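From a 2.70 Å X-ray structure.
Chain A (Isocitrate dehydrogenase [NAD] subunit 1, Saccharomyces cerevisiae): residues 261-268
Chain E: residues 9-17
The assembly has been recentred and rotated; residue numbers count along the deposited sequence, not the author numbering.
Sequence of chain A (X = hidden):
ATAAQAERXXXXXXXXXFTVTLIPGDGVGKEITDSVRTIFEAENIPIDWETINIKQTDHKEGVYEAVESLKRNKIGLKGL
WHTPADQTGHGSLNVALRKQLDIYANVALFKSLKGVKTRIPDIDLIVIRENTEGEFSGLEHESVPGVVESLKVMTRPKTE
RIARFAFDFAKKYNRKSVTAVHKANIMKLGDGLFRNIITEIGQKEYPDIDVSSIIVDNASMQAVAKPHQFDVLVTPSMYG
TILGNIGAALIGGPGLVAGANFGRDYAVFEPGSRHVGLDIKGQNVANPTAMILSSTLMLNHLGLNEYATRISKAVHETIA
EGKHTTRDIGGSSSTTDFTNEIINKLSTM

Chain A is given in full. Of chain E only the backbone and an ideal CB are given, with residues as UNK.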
# COMPACT_ATOMS: atom_id res chain seq x y z
N ASN A 261 -1.12 -31.79 -16.69
CA ASN A 261 -1.22 -31.27 -15.35
C ASN A 261 0.06 -30.55 -15.03
O ASN A 261 1.13 -31.10 -15.19
CB ASN A 261 -1.48 -32.41 -14.38
CG ASN A 261 -2.86 -32.98 -14.54
OD1 ASN A 261 -3.84 -32.33 -14.18
ND2 ASN A 261 -2.97 -34.17 -15.10
N PHE A 262 -0.02 -29.30 -14.59
CA PHE A 262 1.22 -28.57 -14.38
C PHE A 262 1.34 -28.03 -13.01
O PHE A 262 0.34 -27.64 -12.39
CB PHE A 262 1.32 -27.39 -15.34
CG PHE A 262 1.36 -27.78 -16.77
CD1 PHE A 262 0.20 -28.00 -17.47
CD2 PHE A 262 2.56 -27.91 -17.42
CE1 PHE A 262 0.25 -28.33 -18.80
CE2 PHE A 262 2.62 -28.26 -18.76
CZ PHE A 262 1.47 -28.46 -19.44
N GLY A 263 2.57 -28.00 -12.54
CA GLY A 263 2.94 -27.25 -11.38
C GLY A 263 4.07 -26.31 -11.79
O GLY A 263 4.43 -26.22 -12.96
N ARG A 264 4.66 -25.61 -10.84
CA ARG A 264 5.76 -24.76 -11.21
C ARG A 264 6.91 -25.60 -11.75
O ARG A 264 7.48 -25.29 -12.80
CB ARG A 264 6.21 -23.91 -10.03
CG ARG A 264 7.33 -23.01 -10.38
CD ARG A 264 7.75 -22.14 -9.23
NE ARG A 264 9.03 -21.51 -9.53
CZ ARG A 264 9.16 -20.38 -10.24
NH1 ARG A 264 8.10 -19.76 -10.71
NH2 ARG A 264 10.37 -19.89 -10.49
N ASP A 265 7.25 -26.68 -11.04
CA ASP A 265 8.46 -27.44 -11.37
C ASP A 265 8.20 -28.79 -12.06
O ASP A 265 9.13 -29.46 -12.49
CB ASP A 265 9.31 -27.71 -10.14
CG ASP A 265 9.78 -26.45 -9.46
OD1 ASP A 265 10.33 -25.56 -10.14
OD2 ASP A 265 9.63 -26.37 -8.21
N TYR A 266 6.94 -29.19 -12.15
CA TYR A 266 6.62 -30.53 -12.60
C TYR A 266 5.50 -30.50 -13.60
O TYR A 266 4.62 -29.64 -13.56
CB TYR A 266 6.20 -31.40 -11.41
CG TYR A 266 7.19 -31.38 -10.29
CD1 TYR A 266 6.93 -30.69 -9.12
CD2 TYR A 266 8.39 -32.06 -10.39
CE1 TYR A 266 7.82 -30.65 -8.08
CE2 TYR A 266 9.31 -32.03 -9.35
CZ TYR A 266 9.01 -31.31 -8.19
OH TYR A 266 9.89 -31.24 -7.13
N ALA A 267 5.53 -31.45 -14.51
CA ALA A 267 4.42 -31.63 -15.42
C ALA A 267 4.13 -33.12 -15.57
O ALA A 267 5.03 -33.95 -15.69
CB ALA A 267 4.75 -31.01 -16.74
N VAL A 268 2.86 -33.46 -15.59
CA VAL A 268 2.47 -34.84 -15.72
C VAL A 268 1.39 -34.88 -16.76
O VAL A 268 0.37 -34.25 -16.57
CB VAL A 268 1.91 -35.36 -14.41
CG1 VAL A 268 1.21 -36.64 -14.62
CG2 VAL A 268 3.04 -35.51 -13.40
N UNK E 9 7.01 -13.69 -6.91
CA UNK E 9 8.05 -12.68 -6.98
C UNK E 9 9.14 -13.36 -7.84
O UNK E 9 10.25 -12.84 -8.07
CB UNK E 9 8.55 -12.25 -5.60
N UNK E 10 8.77 -14.55 -8.32
CA UNK E 10 9.70 -15.46 -8.96
C UNK E 10 9.56 -15.47 -10.46
O UNK E 10 8.54 -15.05 -11.01
CB UNK E 10 9.51 -16.88 -8.42
N UNK E 11 10.62 -15.93 -11.14
CA UNK E 11 10.63 -16.04 -12.60
C UNK E 11 9.53 -16.98 -13.08
O UNK E 11 9.33 -18.03 -12.48
CB UNK E 11 11.99 -16.53 -13.09
N UNK E 12 8.83 -16.57 -14.14
CA UNK E 12 7.69 -17.31 -14.72
C UNK E 12 8.12 -18.74 -15.13
O UNK E 12 9.09 -18.93 -15.86
CB UNK E 12 7.13 -16.56 -15.93
N UNK E 13 7.42 -19.74 -14.62
CA UNK E 13 7.84 -21.12 -14.82
C UNK E 13 6.68 -22.13 -14.79
O UNK E 13 5.99 -22.29 -13.79
CB UNK E 13 8.87 -21.49 -13.75
N UNK E 14 6.45 -22.81 -15.90
CA UNK E 14 5.47 -23.88 -15.93
C UNK E 14 6.13 -25.22 -16.28
O UNK E 14 6.82 -25.33 -17.29
CB UNK E 14 4.36 -23.55 -16.93
N UNK E 15 5.93 -26.20 -15.41
CA UNK E 15 6.40 -27.54 -15.69
C UNK E 15 7.86 -27.65 -16.07
O UNK E 15 8.22 -28.32 -17.04
CB UNK E 15 5.55 -28.14 -16.81
N UNK E 16 8.70 -27.00 -15.30
CA UNK E 16 10.13 -27.08 -15.57
C UNK E 16 10.64 -26.07 -16.59
O UNK E 16 11.85 -25.88 -16.70
CB UNK E 16 10.47 -28.49 -16.05
N UNK E 17 9.72 -25.44 -17.34
CA UNK E 17 10.13 -24.46 -18.37
C UNK E 17 9.97 -22.98 -17.98
O UNK E 17 8.88 -22.52 -17.60
CB UNK E 17 9.32 -24.71 -19.64

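Position 9 has no atom of this chain A stretch within 5.5 Å of its ideal CB. The residue is E:Thr9, poorly ordered and without contact.

Position 10 points its CB toward chain A, 3.8 Å from A:Arg264 NH2. The guanidinium offers a flat face, which an aliphatic or aromatic group could cover. The residue is E:Leu10. Its CD1 lies over that face, 3.7 Å from A:Arg264 CZ.

Position 11 has phi -60° and psi 136°, and its CB points sideways. Many residues fit, proline among them. The main contribution is the carbonyl, at the edge of the guanidinium: A:Arg264 NH1 and NH2 donate to O of position 11 at 2.8 and 2.9 Å. The residue is E:Pro11.

Position 12 points away, with no nearby atom of the stretch. A polar or charged residue would do. It is E:Lys12, whose NZ is hydrogen-bonded elsewhere in the structure.

Position 13 points toward chain A, its ideal CB 3.6 Å from A:Arg264 NH1. The carboxylate of A:Asp265 lies farther along. A long side chain with an aliphatic start and a basic end suits both; a shorter aliphatic one would serve only the first. The residue is E:Lys13. Its CB covers the guanidinium face opposite E:Leu10. The chain is extended, all four chi angles t, and NZ reaches A:Asp265 OD1 at 3.2 Å, a salt bridge with a weak hydrogen bond.

Position 14 points away and has ordinary strand angles. Many side chains are possible, including beta-branched and aromatic ones. The residue is E:Tyr14, chi1 m, its OH bonded elsewhere in the structure. It opens a type I' turn ending at position 17.

Position 15 has phi 52° and psi 47°, which favours glycine. An ideal CB would also clash with A:Ala267 CB at 3.0 Å and sit tight against A:Phe262 CD2 at 3.1 Å. The residue is E:Gly15. Its N donates to A:Gly263 O at 2.9 Å. Its CA makes a CA-H...O contact with A:Tyr266 O at 3.5 Å.

Position 16 has phi 86° and psi -14°. A CB would jam against the carbonyl O of position 15, so the backbone itself calls for glycine. The residue is E:Gly16. Its N donates to A:Arg264 O at 3.3 Å, nearly straight at 176°.

Position 17 points away, with nothing of the stretch within 5.5 Å of its ideal CB, so the choice is open. The residue is E:Arg17. Its backbone closes the turn: N donates to E:Tyr14 O at 2.9 Å.

Chain E 9-17: TLPKKYGGR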
# COMPACT_ATOMS: atom_id res chain seq x y z
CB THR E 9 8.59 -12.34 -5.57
OG1 THR E 9 9.71 -13.18 -5.24
CG2 THR E 9 7.48 -12.52 -4.52
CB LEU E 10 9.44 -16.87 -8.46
CG LEU E 10 10.09 -17.30 -7.15
CD1 LEU E 10 9.83 -18.76 -7.03
CD2 LEU E 10 11.60 -17.01 -7.11
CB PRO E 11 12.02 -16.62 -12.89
CG PRO E 11 12.86 -16.19 -11.74
CD PRO E 11 11.95 -16.14 -10.54
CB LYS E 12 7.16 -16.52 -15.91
CG LYS E 12 6.06 -17.15 -16.69
CD LYS E 12 4.72 -16.69 -16.21
CE LYS E 12 4.16 -15.57 -17.02
NZ LYS E 12 3.26 -14.86 -16.06
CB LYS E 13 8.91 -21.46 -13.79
CG LYS E 13 9.70 -22.68 -14.06
CD LYS E 13 10.69 -22.86 -12.93
CE LYS E 13 11.48 -24.17 -13.02
NZ LYS E 13 12.62 -24.26 -12.01
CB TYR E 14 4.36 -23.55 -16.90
CG TYR E 14 3.60 -22.32 -16.47
CD1 TYR E 14 3.56 -21.18 -17.26
CD2 TYR E 14 2.96 -22.30 -15.24
CE1 TYR E 14 2.89 -20.05 -16.85
CE2 TYR E 14 2.28 -21.17 -14.82
CZ TYR E 14 2.25 -20.05 -15.63
OH TYR E 14 1.56 -18.93 -15.20
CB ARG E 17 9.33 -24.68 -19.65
CG ARG E 17 9.57 -25.98 -20.34
CD ARG E 17 9.07 -25.91 -21.78
NE ARG E 17 9.99 -26.70 -22.58
CZ ARG E 17 11.01 -26.22 -23.27
NH1 ARG E 17 11.23 -24.92 -23.33
NH2 ARG E 17 11.79 -27.06 -23.92
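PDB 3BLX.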